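Local coordinates for protein sesquisabinene B synthase 2 (Santalum album, PDB 6A2A) that probably catalyses the metal-dependent cyclisation of a prenyl diphosphate, presumably farnesyl diphosphate, to the sesquiterpene sesquisabinene B, at residues A[165-170]-A[208-213]; A[214-219]-A[528-533]; A[425-430]-A[519-524]. All blocks are in the same frame, centred on the assembly; numbering follows the deposited sequence.

Contact 1: A[165-170]-A[208-213]; sequences SLYEAS and SHALDL
Tyr167 reaches from helix 160-170 to the C-terminal end of helix 201-212, where its hydroxyl donates a hydrogen bond to Ala210 O (OH to O 2.6 Å). The oxygen is met from above the plane of its carbonyl, 38° out of it, while lying itself at the edge of the phenol ring. This is the close-packed part of the contact. With CG anti to the backbone N (chi1 172°), the ring is directed toward helix 201-212 and its CE2 rests 3.8 Å from Ala210 CB. Leu211 adds a more distant touch, CD2 lying 4.3 Å from Tyr167 CE1. A phenylalanine in place of Tyr167 would probably keep much of this ring packing but leave Ala210 O without its hydroxyl donor. The looser side belongs to Glu168, whose chain bends at chi2 and brings OE2 to 3.6 Å from Ala210 CB. Here a water takes over the bridging, donating to Glu168 OE2 (2.9 Å from the water oxygen) and to Leu213 O. The other carboxylate oxygen, OE1, accepts from the backbone N of Leu215, just beyond the segment. The two short helical segments run nearly parallel, at 26°, yet their axes stay 10.9 Å apart, so side chains and water do the joining. The contact pairs two neighbouring helices of the predominantly alpha-helical N-terminal domain of plant terpene synthases.

Contact 2: A[214-219]-A[528-533]; sequences PLHWRT and VVRGSH
Arg530 and His216 make the polar part of the contact. The arginine grips one backbone oxygen side-on with two nitrogens: NE lies 2.9 Å from His216 O, with an N-H...O angle of 157°, and NH2 adds a longer, more bent bond of 3.3 Å to the same His216 O. Both donors reach the carbonyl from one face, and the oxygen lies in the guanidinium plane. An extended chain from CG to NE carries the group there, and Asn527 holds NH1 from the preceding turn. The imidazole of His216 stands at 81° to the guanidinium, with Asn508 as the partner of its NE2.

Aromatic packing follows one turn later. The six-membered ring of Trp217 and the ring of His533 form an offset stack, planes 8° apart and centroids separated by 4.4 Å, while Trp217 CB makes a CH-pi contact over the same imidazole. Pro214 CG covers the opposite face of the indole. Trp504 NE1 is hydrogen-bonded to His533 NE2, joining helix 489-510 to this cluster. The contact joins the loop between helices 201-212 and 220-232 to helix 521-535 of the C-terminal alpha-helical terpene synthase fold.

Among the weaker contacts, Arg530 CA approaches Trp217 O at 3.4 Å in a CA-H...O geometry; that buried oxygen has no hydrogen-bond partner in the model. Thr219 CG2 packs 3.8 Å from Gly531 N.

Contact 3: A[425-430]-A[519-524]; sequences TSYLLT and EPFLSF
Tyr427 presents its ring edge to the face of Phe521, a T-shaped pair with planes 79° apart and centroids separated by 5.3 Å. The touching atom stands over the Phe521 ring toward its rim: Tyr427 CD1 lies 3.9 Å from Phe521 CG. Both side chains have CG anti to the backbone N (chi1 178° for Tyr427 and -173° for Phe521), which brings the two rings together between their helices. Tyr427 CB backs the pair at 3.8 Å from Phe521 CD1.

Ser426 lies between the two phenylalanines. Its OG sits in the plane of the Phe521 ring, at the edge, and approaches Phe524 CD2 obliquely at 3.2 Å. The hydroxyl's polar partner is Leu423 O, within its own helix. These side chains join the C-terminal part of helix 419-430 to the start of helix 521-535, two helices of the alpha-helical class I terpene synthase fold, on a side of the bundle away from the metal-binding residues.

Thr430 meets Phe524 tip to tip: CG2 lies at the edge of the phenyl ring, 3.9 Å from CE2. Past the same threonine, Pro520 slides in the opposite direction, with CG 3.8 Å from Thr430 CB. The peptide bond before this proline is cis, and Pro520 O lies over one face of the Phe524 ring.

The hydroxyl of Thr430 turns back to donate to Ser426 O in its own segment, at 2.8 Å from OG1. It also accepts from a water that in turn accepts a longer bond from Phe521 N, so this water spans the contact at the first residue of helix 521-535. Val301 of helix 299-321 packs on Thr430, while Leu439 and Val442 of helix 436-443 pack on Tyr427.

From the N terminus, contact 1 comes first: within the N-terminal domain it closes a loop of 37 intervening residues, mostly helical, between helices 160-170 and 201-212. The chain then runs straight into 214-219, the opening segment of contact 2, and the two contacts touch through the Arg218 NH2 to His209 O bond and the packing of Tyr167 on Pro214. Contact 2 spans 308 residues and ties the loop after helix 201-212 to the C-terminal helix 521-535. Contact 3 opens and closes within that span, pairing helix 419-430 with the start of the same helix 521-535. Contacts 1 and 3 stand on opposite sides of the chain's centre.

Contact 1: A[165-170]-A[208-213]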
ATOM      1  N   SER A 165     -43.559  -3.536 -17.631  1.00 19.48           N
ATOM      2  CA  SER A 165     -43.405  -2.258 -16.906  1.00 22.47           C
ATOM      3  C   SER A 165     -44.171  -2.297 -15.568  1.00 21.72           C
ATOM      4  O   SER A 165     -43.657  -1.801 -14.510  1.00 23.62           O
ATOM      5  CB  SER A 165     -43.852  -1.122 -17.777  1.00 21.23           C
ATOM      6  OG  SER A 165     -42.945  -0.913 -18.837  1.00 21.96           O
ATOM      7  N   LEU A 166     -45.307  -2.938 -15.522  1.00 21.82           N
ATOM      8  CA  LEU A 166     -46.072  -3.066 -14.280  1.00 25.12           C
ATOM      9  C   LEU A 166     -45.290  -3.884 -13.247  1.00 25.71           C
ATOM     10  O   LEU A 166     -45.209  -3.531 -12.061  1.00 22.29           O
ATOM     11  CB  LEU A 166     -47.392  -3.766 -14.581  1.00 22.76           C
ATOM     12  CG  LEU A 166     -48.322  -4.033 -13.402  1.00 21.70           C
ATOM     13  CD1 LEU A 166     -48.744  -2.725 -12.765  1.00 21.16           C
ATOM     14  CD2 LEU A 166     -49.527  -4.815 -13.841  1.00 22.75           C
ATOM     15  N   TYR A 167     -44.750  -5.018 -13.719  1.00 22.17           N
ATOM     16  CA  TYR A 167     -43.901  -5.864 -12.894  1.00 22.53           C
ATOM     17  C   TYR A 167     -42.804  -5.004 -12.282  1.00 19.19           C
ATOM     18  O   TYR A 167     -42.614  -5.086 -11.062  1.00 22.95           O
ATOM     19  CB  TYR A 167     -43.282  -7.002 -13.707  1.00 19.12           C
ATOM     20  CG  TYR A 167     -42.236  -7.819 -12.976  1.00 17.96           C
ATOM     21  CD1 TYR A 167     -42.596  -8.923 -12.225  1.00 18.95           C
ATOM     22  CD2 TYR A 167     -40.904  -7.569 -13.166  1.00 18.27           C
ATOM     23  CE1 TYR A 167     -41.647  -9.748 -11.637  1.00 21.90           C
ATOM     24  CE2 TYR A 167     -39.935  -8.333 -12.529  1.00 19.77           C
ATOM     25  CZ  TYR A 167     -40.309  -9.463 -11.812  1.00 18.57           C
ATOM     26  OH  TYR A 167     -39.321 -10.226 -11.233  1.00 19.43           O
ATOM     27  N   GLU A 168     -42.038  -4.266 -13.073  1.00 18.29           N
ATOM     28  CA  GLU A 168     -40.909  -3.552 -12.586  1.00 19.22           C
ATOM     29  C   GLU A 168     -41.361  -2.464 -11.589  1.00 22.58           C
ATOM     30  O   GLU A 168     -40.703  -2.217 -10.587  1.00 16.86           O
ATOM     31  CB  GLU A 168     -40.124  -2.871 -13.686  1.00 21.17           C
ATOM     32  CG  GLU A 168     -39.469  -3.837 -14.667  1.00 20.77           C
ATOM     33  CD  GLU A 168     -38.244  -4.589 -14.143  1.00 22.77           C
ATOM     34  OE1 GLU A 168     -38.078  -4.706 -12.883  1.00 20.15           O
ATOM     35  OE2 GLU A 168     -37.407  -5.004 -14.993  1.00 20.86           O
ATOM     36  N   ALA A 169     -42.486  -1.823 -11.894  1.00 21.03           N
ATOM     37  CA  ALA A 169     -43.013  -0.736 -11.031  1.00 21.26           C
ATOM     38  C   ALA A 169     -43.450  -1.236  -9.649  1.00 20.71           C
ATOM     39  O   ALA A 169     -43.290  -0.467  -8.644  1.00 22.52           O
ATOM     40  CB  ALA A 169     -44.178  -0.057 -11.735  1.00 20.19           C
ATOM     41  N   SER A 170     -43.950  -2.423  -9.567  1.00 19.21           N
ATOM     42  CA  SER A 170     -44.536  -3.005  -8.384  1.00 21.20           C
ATOM     43  C   SER A 170     -43.530  -3.043  -7.218  1.00 22.07           C
ATOM     44  O   SER A 170     -43.958  -2.929  -6.054  1.00 21.68           O
ATOM     45  CB  SER A 170     -45.126  -4.344  -8.612  1.00 20.36           C
ATOM     46  OG  SER A 170     -44.150  -5.360  -8.773  1.00 20.96           O
ATOM     47  N   SER A 208     -37.047 -12.281 -19.332  1.00 21.04           N
ATOM     48  CA  SER A 208     -36.340 -13.342 -18.677  1.00 22.89           C
ATOM     49  C   SER A 208     -35.442 -12.772 -17.564  1.00 19.45           C
ATOM     50  O   SER A 208     -35.378 -13.326 -16.433  1.00 20.94           O
ATOM     51  CB  SER A 208     -35.576 -14.092 -19.736  1.00 26.10           C
ATOM     52  OG  SER A 208     -34.840 -15.111 -19.158  1.00 29.87           O
ATOM     53  N   HIS A 209     -34.750 -11.712 -17.914  1.00 19.12           N
ATOM     54  CA  HIS A 209     -33.836 -11.020 -17.035  1.00 19.91           C
ATOM     55  C   HIS A 209     -34.614 -10.484 -15.845  1.00 19.75           C
ATOM     56  O   HIS A 209     -34.192 -10.644 -14.686  1.00 19.67           O
ATOM     57  CB  HIS A 209     -33.146  -9.918 -17.789  1.00 18.60           C
ATOM     58  CG  HIS A 209     -31.998  -9.253 -17.108  1.00 18.66           C
ATOM     59  ND1 HIS A 209     -30.768  -9.859 -17.019  1.00 19.01           N
ATOM     60  CD2 HIS A 209     -31.829  -7.996 -16.659  1.00 18.99           C
ATOM     61  CE1 HIS A 209     -29.881  -9.003 -16.541  1.00 20.48           C
ATOM     62  NE2 HIS A 209     -30.496  -7.848 -16.308  1.00 19.74           N
ATOM     63  N   ALA A 210     -35.766  -9.896 -16.119  1.00 18.97           N
ATOM     64  CA  ALA A 210     -36.623  -9.337 -15.074  1.00 20.97           C
ATOM     65  C   ALA A 210     -37.194 -10.391 -14.143  1.00 21.78           C
ATOM     66  O   ALA A 210     -37.280 -10.160 -12.920  1.00 19.47           O
ATOM     67  CB  ALA A 210     -37.751  -8.561 -15.679  1.00 22.56           C
ATOM     68  N   LEU A 211     -37.641 -11.521 -14.666  1.00 19.02           N
ATOM     69  CA  LEU A 211     -38.193 -12.583 -13.856  1.00 19.82           C
ATOM     70  C   LEU A 211     -37.119 -13.174 -12.921  1.00 23.09           C
ATOM     71  O   LEU A 211     -37.430 -13.611 -11.807  1.00 22.06           O
ATOM     72  CB  LEU A 211     -38.810 -13.639 -14.764  1.00 21.10           C
ATOM     73  CG  LEU A 211     -40.135 -13.220 -15.403  1.00 20.51           C
ATOM     74  CD1 LEU A 211     -40.584 -14.261 -16.413  1.00 23.74           C
ATOM     75  CD2 LEU A 211     -41.224 -13.041 -14.340  1.00 22.56           C
ATOM     76  N   ASP A 212     -35.881 -13.209 -13.376  1.00 22.45           N
ATOM     77  CA  ASP A 212     -34.756 -13.587 -12.494  1.00 21.43           C
ATOM     78  C   ASP A 212     -34.593 -12.598 -11.362  1.00 22.06           C
ATOM     79  O   ASP A 212     -34.550 -13.019 -10.189  1.00 22.46           O
ATOM     80  CB  ASP A 212     -33.444 -13.707 -13.269  1.00 21.81           C
ATOM     81  CG  ASP A 212     -33.361 -14.963 -14.118  1.00 27.28           C
ATOM     82  OD1 ASP A 212     -34.185 -15.869 -14.026  1.00 27.33           O
ATOM     83  OD2 ASP A 212     -32.433 -14.980 -14.921  1.00 28.80           O
ATOM     84  N   LEU A 213     -34.470 -11.302 -11.671  1.00 19.55           N
ATOM     85  CA  LEU A 213     -34.407 -10.217 -10.656  1.00 18.67           C
ATOM     86  C   LEU A 213     -35.018  -8.956 -11.254  1.00 18.77           C
ATOM     87  O   LEU A 213     -34.616  -8.535 -12.347  1.00 18.83           O
ATOM     88  CB  LEU A 213     -32.972  -9.897 -10.233  1.00 18.22           C
ATOM     89  CG  LEU A 213     -32.285 -10.889  -9.296  1.00 20.21           C
ATOM     90  CD1 LEU A 213     -30.823 -10.519  -9.148  1.00 19.36           C
ATOM     91  CD2 LEU A 213     -32.956 -10.970  -7.943  1.00 21.86           C
TER
HETATM   92  O   HOH W   1     -34.944  -6.437 -14.686  1.00 20.31           O

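Contact 2: A[214-219]-A[528-533]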
ATOM      1  N   PRO A 214     -35.945  -8.309 -10.541  1.00 18.74           N
ATOM      2  CA  PRO A 214     -36.406  -7.012 -11.015  1.00 18.79           C
ATOM      3  C   PRO A 214     -35.299  -5.959 -11.068  1.00 18.32           C
ATOM      4  O   PRO A 214     -34.296  -6.053 -10.346  1.00 16.67           O
ATOM      5  CB  PRO A 214     -37.525  -6.605 -10.048  1.00 18.66           C
ATOM      6  CG  PRO A 214     -37.294  -7.461  -8.850  1.00 18.99           C
ATOM      7  CD  PRO A 214     -36.585  -8.721  -9.292  1.00 20.05           C
ATOM      8  N   LEU A 215     -35.432  -4.935 -11.920  1.00 17.18           N
ATOM      9  CA  LEU A 215     -34.475  -3.931 -12.062  1.00 17.22           C
ATOM     10  C   LEU A 215     -34.127  -3.290 -10.702  1.00 18.65           C
ATOM     11  O   LEU A 215     -32.967  -2.955 -10.450  1.00 17.09           O
ATOM     12  CB  LEU A 215     -35.002  -2.864 -13.040  1.00 18.01           C
ATOM     13  CG  LEU A 215     -34.087  -1.691 -13.302  1.00 19.48           C
ATOM     14  CD1 LEU A 215     -32.782  -2.147 -13.873  1.00 21.33           C
ATOM     15  CD2 LEU A 215     -34.718  -0.673 -14.258  1.00 21.24           C
ATOM     16  N   HIS A 216     -35.147  -3.115  -9.885  1.00 17.82           N
ATOM     17  CA  HIS A 216     -35.003  -2.435  -8.601  1.00 16.99           C
ATOM     18  C   HIS A 216     -34.038  -3.225  -7.703  1.00 18.54           C
ATOM     19  O   HIS A 216     -33.460  -2.627  -6.798  1.00 18.40           O
ATOM     20  CB  HIS A 216     -36.374  -2.314  -7.928  1.00 17.44           C
ATOM     21  CG  HIS A 216     -36.391  -1.428  -6.724  1.00 17.83           C
ATOM     22  ND1 HIS A 216     -35.937  -0.136  -6.761  1.00 17.92           N
ATOM     23  CD2 HIS A 216     -36.914  -1.621  -5.485  1.00 19.08           C
ATOM     24  CE1 HIS A 216     -36.145   0.436  -5.564  1.00 19.40           C
ATOM     25  NE2 HIS A 216     -36.783  -0.420  -4.792  1.00 16.38           N
ATOM     26  N   TRP A 217     -33.941  -4.537  -7.890  1.00 15.50           N
ATOM     27  CA  TRP A 217     -33.115  -5.428  -7.021  1.00 17.91           C
ATOM     28  C   TRP A 217     -31.712  -5.680  -7.626  1.00 17.87           C
ATOM     29  O   TRP A 217     -30.902  -6.376  -7.018  1.00 18.71           O
ATOM     30  CB  TRP A 217     -33.876  -6.731  -6.795  1.00 18.63           C
ATOM     31  CG  TRP A 217     -35.067  -6.599  -5.894  1.00 17.67           C
ATOM     32  CD1 TRP A 217     -35.600  -5.449  -5.386  1.00 17.12           C
ATOM     33  CD2 TRP A 217     -35.872  -7.670  -5.413  1.00 18.45           C
ATOM     34  NE1 TRP A 217     -36.707  -5.732  -4.635  1.00 17.90           N
ATOM     35  CE2 TRP A 217     -36.858  -7.094  -4.580  1.00 19.17           C
ATOM     36  CE3 TRP A 217     -35.833  -9.051  -5.539  1.00 18.13           C
ATOM     37  CZ2 TRP A 217     -37.794  -7.873  -3.945  1.00 17.32           C
ATOM     38  CZ3 TRP A 217     -36.739  -9.820  -4.872  1.00 20.01           C
ATOM     39  CH2 TRP A 217     -37.755  -9.237  -4.132  1.00 20.34           C
ATOM     40  N   ARG A 218     -31.390  -5.129  -8.779  1.00 18.05           N
ATOM     41  CA  ARG A 218     -30.112  -5.381  -9.433  1.00 17.89           C
ATOM     42  C   ARG A 218     -29.118  -4.278  -9.104  1.00 17.11           C
ATOM     43  O   ARG A 218     -29.491  -3.123  -8.818  1.00 18.72           O
ATOM     44  CB  ARG A 218     -30.323  -5.544 -10.956  1.00 16.39           C
ATOM     45  CG  ARG A 218     -31.033  -6.832 -11.326  1.00 16.19           C
ATOM     46  CD  ARG A 218     -31.299  -6.988 -12.854  1.00 18.45           C
ATOM     47  NE  ARG A 218     -31.750  -8.310 -13.181  1.00 18.54           N
ATOM     48  CZ  ARG A 218     -30.944  -9.366 -13.366  1.00 17.96           C
ATOM     49  NH1 ARG A 218     -29.641  -9.263 -13.145  1.00 16.86           N
ATOM     50  NH2 ARG A 218     -31.468 -10.520 -13.708  1.00 17.38           N
ATOM     51  N   THR A 219     -27.856  -4.579  -9.271  1.00 17.17           N
ATOM     52  CA  THR A 219     -26.818  -3.619  -9.100  1.00 17.74           C
ATOM     53  C   THR A 219     -26.785  -2.670 -10.278  1.00 20.59           C
ATOM     54  O   THR A 219     -27.215  -3.009 -11.408  1.00 19.90           O
ATOM     55  CB  THR A 219     -25.411  -4.191  -8.942  1.00 19.12           C
ATOM     56  OG1 THR A 219     -24.893  -4.654 -10.193  1.00 19.70           O
ATOM     57  CG2 THR A 219     -25.313  -5.302  -7.902  1.00 18.25           C
ATOM     58  N   VAL A 528     -25.961  -2.412  -1.126  1.00 17.93           N
ATOM     59  CA  VAL A 528     -25.488  -3.728  -0.575  1.00 17.76           C
ATOM     60  C   VAL A 528     -26.551  -4.801  -0.755  1.00 16.61           C
ATOM     61  O   VAL A 528     -26.233  -5.973  -0.906  1.00 16.21           O
ATOM     62  CB  VAL A 528     -24.977  -3.685   0.888  1.00 16.31           C
ATOM     63  CG1 VAL A 528     -23.758  -2.827   1.009  1.00 15.43           C
ATOM     64  CG2 VAL A 528     -26.022  -3.234   1.877  1.00 15.81           C
ATOM     65  N   VAL A 529     -27.827  -4.445  -0.664  1.00 15.78           N
ATOM     66  CA  VAL A 529     -28.876  -5.396  -0.836  1.00 16.72           C
ATOM     67  C   VAL A 529     -28.869  -5.931  -2.279  1.00 16.55           C
ATOM     68  O   VAL A 529     -28.976  -7.141  -2.519  1.00 17.08           O
ATOM     69  CB  VAL A 529     -30.247  -4.823  -0.453  1.00 15.73           C
ATOM     70  CG1 VAL A 529     -31.319  -5.870  -0.632  1.00 14.84           C
ATOM     71  CG2 VAL A 529     -30.251  -4.272   0.996  1.00 18.23           C
ATOM     72  N   ARG A 530     -28.782  -4.993  -3.196  1.00 17.00           N
ATOM     73  CA  ARG A 530     -28.740  -5.356  -4.644  1.00 17.05           C
ATOM     74  C   ARG A 530     -27.547  -6.279  -4.908  1.00 16.90           C
ATOM     75  O   ARG A 530     -27.694  -7.287  -5.633  1.00 17.17           O
ATOM     76  CB  ARG A 530     -28.670  -4.071  -5.458  1.00 16.69           C
ATOM     77  CG  ARG A 530     -29.967  -3.286  -5.467  1.00 17.37           C
ATOM     78  CD  ARG A 530     -29.749  -1.846  -5.896  1.00 17.57           C
ATOM     79  NE  ARG A 530     -31.061  -1.241  -6.092  1.00 17.79           N
ATOM     80  CZ  ARG A 530     -31.275   0.065  -6.246  1.00 19.46           C
ATOM     81  NH1 ARG A 530     -30.275   0.945  -6.146  1.00 19.21           N
ATOM     82  NH2 ARG A 530     -32.518   0.494  -6.490  1.00 21.68           N
ATOM     83  N   GLY A 531     -26.395  -5.947  -4.321  1.00 15.71           N
ATOM     84  CA  GLY A 531     -25.231  -6.845  -4.408  1.00 16.71           C
ATOM     85  C   GLY A 531     -25.568  -8.245  -3.934  1.00 17.75           C
ATOM     86  O   GLY A 531     -25.148  -9.216  -4.562  1.00 18.58           O
ATOM     87  N   SER A 532     -26.287  -8.386  -2.808  1.00 16.95           N
ATOM     88  CA  SER A 532     -26.628  -9.692  -2.290  1.00 18.38           C
ATOM     89  C   SER A 532     -27.547 -10.454  -3.251  1.00 16.93           C
ATOM     90  O   SER A 532     -27.355 -11.644  -3.493  1.00 18.52           O
ATOM     91  CB  SER A 532     -27.236  -9.588  -0.892  1.00 19.17           C
ATOM     92  OG  SER A 532     -26.253  -9.044  -0.028  1.00 24.91           O
ATOM     93  N   HIS A 533     -28.526  -9.773  -3.771  1.00 17.40           N
ATOM     94  CA  HIS A 533     -29.434 -10.436  -4.711  1.00 17.08           C
ATOM     95  C   HIS A 533     -28.642 -10.934  -5.917  1.00 17.11           C
ATOM     96  O   HIS A 533     -28.886 -12.084  -6.367  1.00 18.57           O
ATOM     97  CB  HIS A 533     -30.527  -9.503  -5.297  1.00 18.48           C
ATOM     98  CG  HIS A 533     -31.662  -9.176  -4.383  1.00 17.27           C
ATOM     99  ND1 HIS A 533     -32.538 -10.110  -3.942  1.00 16.68           N
ATOM    100  CD2 HIS A 533     -32.023  -8.005  -3.827  1.00 17.13           C
ATOM    101  CE1 HIS A 533     -33.446  -9.521  -3.209  1.00 18.83           C
ATOM    102  NE2 HIS A 533     -33.135  -8.251  -3.090  1.00 17.35           N
TER

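Contact 3: A[425-430]-A[519-524]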
ATOM      1  N   THR A 425     -18.709   1.265   8.662  1.00 16.18           N
ATOM      2  CA  THR A 425     -17.430   1.722   8.134  1.00 16.30           C
ATOM      3  C   THR A 425     -17.653   2.709   6.981  1.00 16.87           C
ATOM      4  O   THR A 425     -17.026   3.746   6.933  1.00 17.33           O
ATOM      5  CB  THR A 425     -16.536   0.554   7.722  1.00 17.30           C
ATOM      6  OG1 THR A 425     -16.317  -0.268   8.883  1.00 16.67           O
ATOM      7  CG2 THR A 425     -15.207   1.032   7.174  1.00 18.19           C
ATOM      8  N   SER A 426     -18.547   2.384   6.051  1.00 16.36           N
ATOM      9  CA  SER A 426     -18.829   3.257   4.926  1.00 16.97           C
ATOM     10  C   SER A 426     -19.303   4.647   5.393  1.00 18.03           C
ATOM     11  O   SER A 426     -18.978   5.644   4.740  1.00 17.80           O
ATOM     12  CB  SER A 426     -19.782   2.613   3.978  1.00 16.04           C
ATOM     13  OG  SER A 426     -21.159   2.685   4.363  1.00 16.18           O
ATOM     14  N   TYR A 427     -20.111   4.669   6.447  1.00 16.66           N
ATOM     15  CA  TYR A 427     -20.645   5.911   7.009  1.00 17.36           C
ATOM     16  C   TYR A 427     -19.506   6.744   7.632  1.00 20.24           C
ATOM     17  O   TYR A 427     -19.376   7.971   7.371  1.00 21.92           O
ATOM     18  CB  TYR A 427     -21.730   5.593   8.027  1.00 17.07           C
ATOM     19  CG  TYR A 427     -22.313   6.812   8.698  1.00 18.41           C
ATOM     20  CD1 TYR A 427     -23.431   7.436   8.174  1.00 18.71           C
ATOM     21  CD2 TYR A 427     -21.841   7.253   9.923  1.00 21.63           C
ATOM     22  CE1 TYR A 427     -24.028   8.515   8.815  1.00 22.14           C
ATOM     23  CE2 TYR A 427     -22.434   8.332  10.586  1.00 21.30           C
ATOM     24  CZ  TYR A 427     -23.515   8.974  10.022  1.00 23.27           C
ATOM     25  OH  TYR A 427     -24.082  10.019  10.709  1.00 23.47           O
ATOM     26  N   LEU A 428     -18.678   6.086   8.463  1.00 18.98           N
ATOM     27  CA  LEU A 428     -17.479   6.714   9.018  1.00 19.41           C
ATOM     28  C   LEU A 428     -16.650   7.452   7.954  1.00 19.05           C
ATOM     29  O   LEU A 428     -16.151   8.599   8.184  1.00 19.67           O
ATOM     30  CB  LEU A 428     -16.608   5.634   9.664  1.00 19.36           C
ATOM     31  CG  LEU A 428     -15.174   6.045   9.985  1.00 19.18           C
ATOM     32  CD1 LEU A 428     -15.114   7.044  11.111  1.00 19.64           C
ATOM     33  CD2 LEU A 428     -14.319   4.829  10.332  1.00 18.81           C
ATOM     34  N   LEU A 429     -16.481   6.828   6.810  1.00 16.96           N
ATOM     35  CA  LEU A 429     -15.560   7.317   5.778  1.00 18.35           C
ATOM     36  C   LEU A 429     -16.192   8.386   4.882  1.00 21.50           C
ATOM     37  O   LEU A 429     -15.432   8.985   4.093  1.00 22.21           O
ATOM     38  CB  LEU A 429     -15.122   6.136   4.902  1.00 19.44           C
ATOM     39  CG  LEU A 429     -14.299   5.075   5.640  1.00 19.67           C
ATOM     40  CD1 LEU A 429     -14.015   3.907   4.720  1.00 20.73           C
ATOM     41  CD2 LEU A 429     -12.986   5.645   6.148  1.00 21.15           C
ATOM     42  N   THR A 430     -17.508   8.562   4.937  1.00 20.90           N
ATOM     43  CA  THR A 430     -18.175   9.510   3.999  1.00 21.18           C
ATOM     44  C   THR A 430     -19.016  10.580   4.686  1.00 20.91           C
ATOM     45  O   THR A 430     -19.216  11.641   4.026  1.00 24.03           O
ATOM     46  CB  THR A 430     -19.072   8.767   3.011  1.00 19.22           C
ATOM     47  OG1 THR A 430     -20.088   8.046   3.732  1.00 21.33           O
ATOM     48  CG2 THR A 430     -18.242   7.869   2.132  1.00 20.32           C
ATOM     49  N   GLU A 519     -26.838  11.157   0.959  1.00 25.55           N
ATOM     50  CA  GLU A 519     -25.859  10.552   0.023  1.00 25.85           C
ATOM     51  C   GLU A 519     -24.432  10.783   0.515  1.00 25.58           C
ATOM     52  O   GLU A 519     -24.124  11.834   1.068  1.00 26.00           O
ATOM     53  CB  GLU A 519     -26.046  11.134  -1.380  1.00 24.64           C
ATOM     54  CG  GLU A 519     -27.419  10.816  -1.963  1.00 25.66           C
ATOM     55  CD  GLU A 519     -27.696   9.365  -2.296  1.00 27.61           C
ATOM     56  OE1 GLU A 519     -26.777   8.511  -2.095  1.00 28.18           O
ATOM     57  OE2 GLU A 519     -28.834   9.060  -2.685  1.00 25.70           O
ATOM     58  N   PRO A 520     -23.526   9.833   0.299  1.00 22.26           N
ATOM     59  CA  PRO A 520     -23.742   8.595  -0.441  1.00 20.84           C
ATOM     60  C   PRO A 520     -24.176   7.378   0.396  1.00 21.44           C
ATOM     61  O   PRO A 520     -24.498   6.317  -0.159  1.00 21.78           O
ATOM     62  CB  PRO A 520     -22.366   8.274  -1.023  1.00 20.94           C
ATOM     63  CG  PRO A 520     -21.426   8.849  -0.001  1.00 22.54           C
ATOM     64  CD  PRO A 520     -22.112  10.115   0.475  1.00 21.73           C
ATOM     65  N   PHE A 521     -24.289   7.534   1.696  1.00 20.00           N
ATOM     66  CA  PHE A 521     -24.750   6.451   2.590  1.00 19.57           C
ATOM     67  C   PHE A 521     -26.155   5.942   2.251  1.00 20.09           C
ATOM     68  O   PHE A 521     -26.356   4.758   2.297  1.00 17.34           O
ATOM     69  CB  PHE A 521     -24.691   6.871   4.062  1.00 19.81           C
ATOM     70  CG  PHE A 521     -24.987   5.725   4.992  1.00 16.95           C
ATOM     71  CD1 PHE A 521     -24.069   4.710   5.172  1.00 17.58           C
ATOM     72  CD2 PHE A 521     -26.186   5.640   5.650  1.00 18.49           C
ATOM     73  CE1 PHE A 521     -24.342   3.650   6.025  1.00 17.34           C
ATOM     74  CE2 PHE A 521     -26.455   4.602   6.527  1.00 20.60           C
ATOM     75  CZ  PHE A 521     -25.537   3.587   6.690  1.00 17.42           C
ATOM     76  N   LEU A 522     -27.105   6.794   1.811  1.00 17.65           N
ATOM     77  CA  LEU A 522     -28.385   6.293   1.415  1.00 20.02           C
ATOM     78  C   LEU A 522     -28.248   5.264   0.285  1.00 19.36           C
ATOM     79  O   LEU A 522     -28.912   4.244   0.290  1.00 21.44           O
ATOM     80  CB  LEU A 522     -29.214   7.474   0.906  1.00 21.24           C
ATOM     81  CG  LEU A 522     -29.657   8.464   1.962  1.00 21.84           C
ATOM     82  CD1 LEU A 522     -30.266   9.677   1.252  1.00 28.59           C
ATOM     83  CD2 LEU A 522     -30.630   7.846   2.944  1.00 23.01           C
ATOM     84  N   SER A 523     -27.425   5.570  -0.696  1.00 19.37           N
ATOM     85  CA  SER A 523     -27.194   4.631  -1.821  1.00 19.00           C
ATOM     86  C   SER A 523     -26.476   3.347  -1.368  1.00 18.59           C
ATOM     87  O   SER A 523     -26.844   2.259  -1.851  1.00 19.19           O
ATOM     88  CB  SER A 523     -26.420   5.292  -2.898  1.00 19.98           C
ATOM     89  OG  SER A 523     -27.255   6.246  -3.535  1.00 22.71           O
ATOM     90  N   PHE A 524     -25.489   3.479  -0.465  1.00 17.65           N
ATOM     91  CA  PHE A 524     -24.708   2.309  -0.010  1.00 17.35           C
ATOM     92  C   PHE A 524     -25.675   1.313   0.625  1.00 17.28           C
ATOM     93  O   PHE A 524     -25.531   0.112   0.438  1.00 17.65           O
ATOM     94  CB  PHE A 524     -23.640   2.664   1.027  1.00 17.52           C
ATOM     95  CG  PHE A 524     -22.530   3.583   0.613  1.00 19.11           C
ATOM     96  CD1 PHE A 524     -22.252   3.859  -0.724  1.00 18.91           C
ATOM     97  CD2 PHE A 524     -21.761   4.229   1.576  1.00 18.07           C
ATOM     98  CE1 PHE A 524     -21.218   4.720  -1.069  1.00 21.36           C
ATOM     99  CE2 PHE A 524     -20.740   5.080   1.228  1.00 18.89           C
ATOM    100  CZ  PHE A 524     -20.461   5.340  -0.103  1.00 21.77           C
TER
HETATM  101  O   HOH W   2     -22.495   9.364   3.754  1.00 24.68           O
HETATM  102  O   HOH W   3     -22.567  12.151   3.335  1.00 34.36           O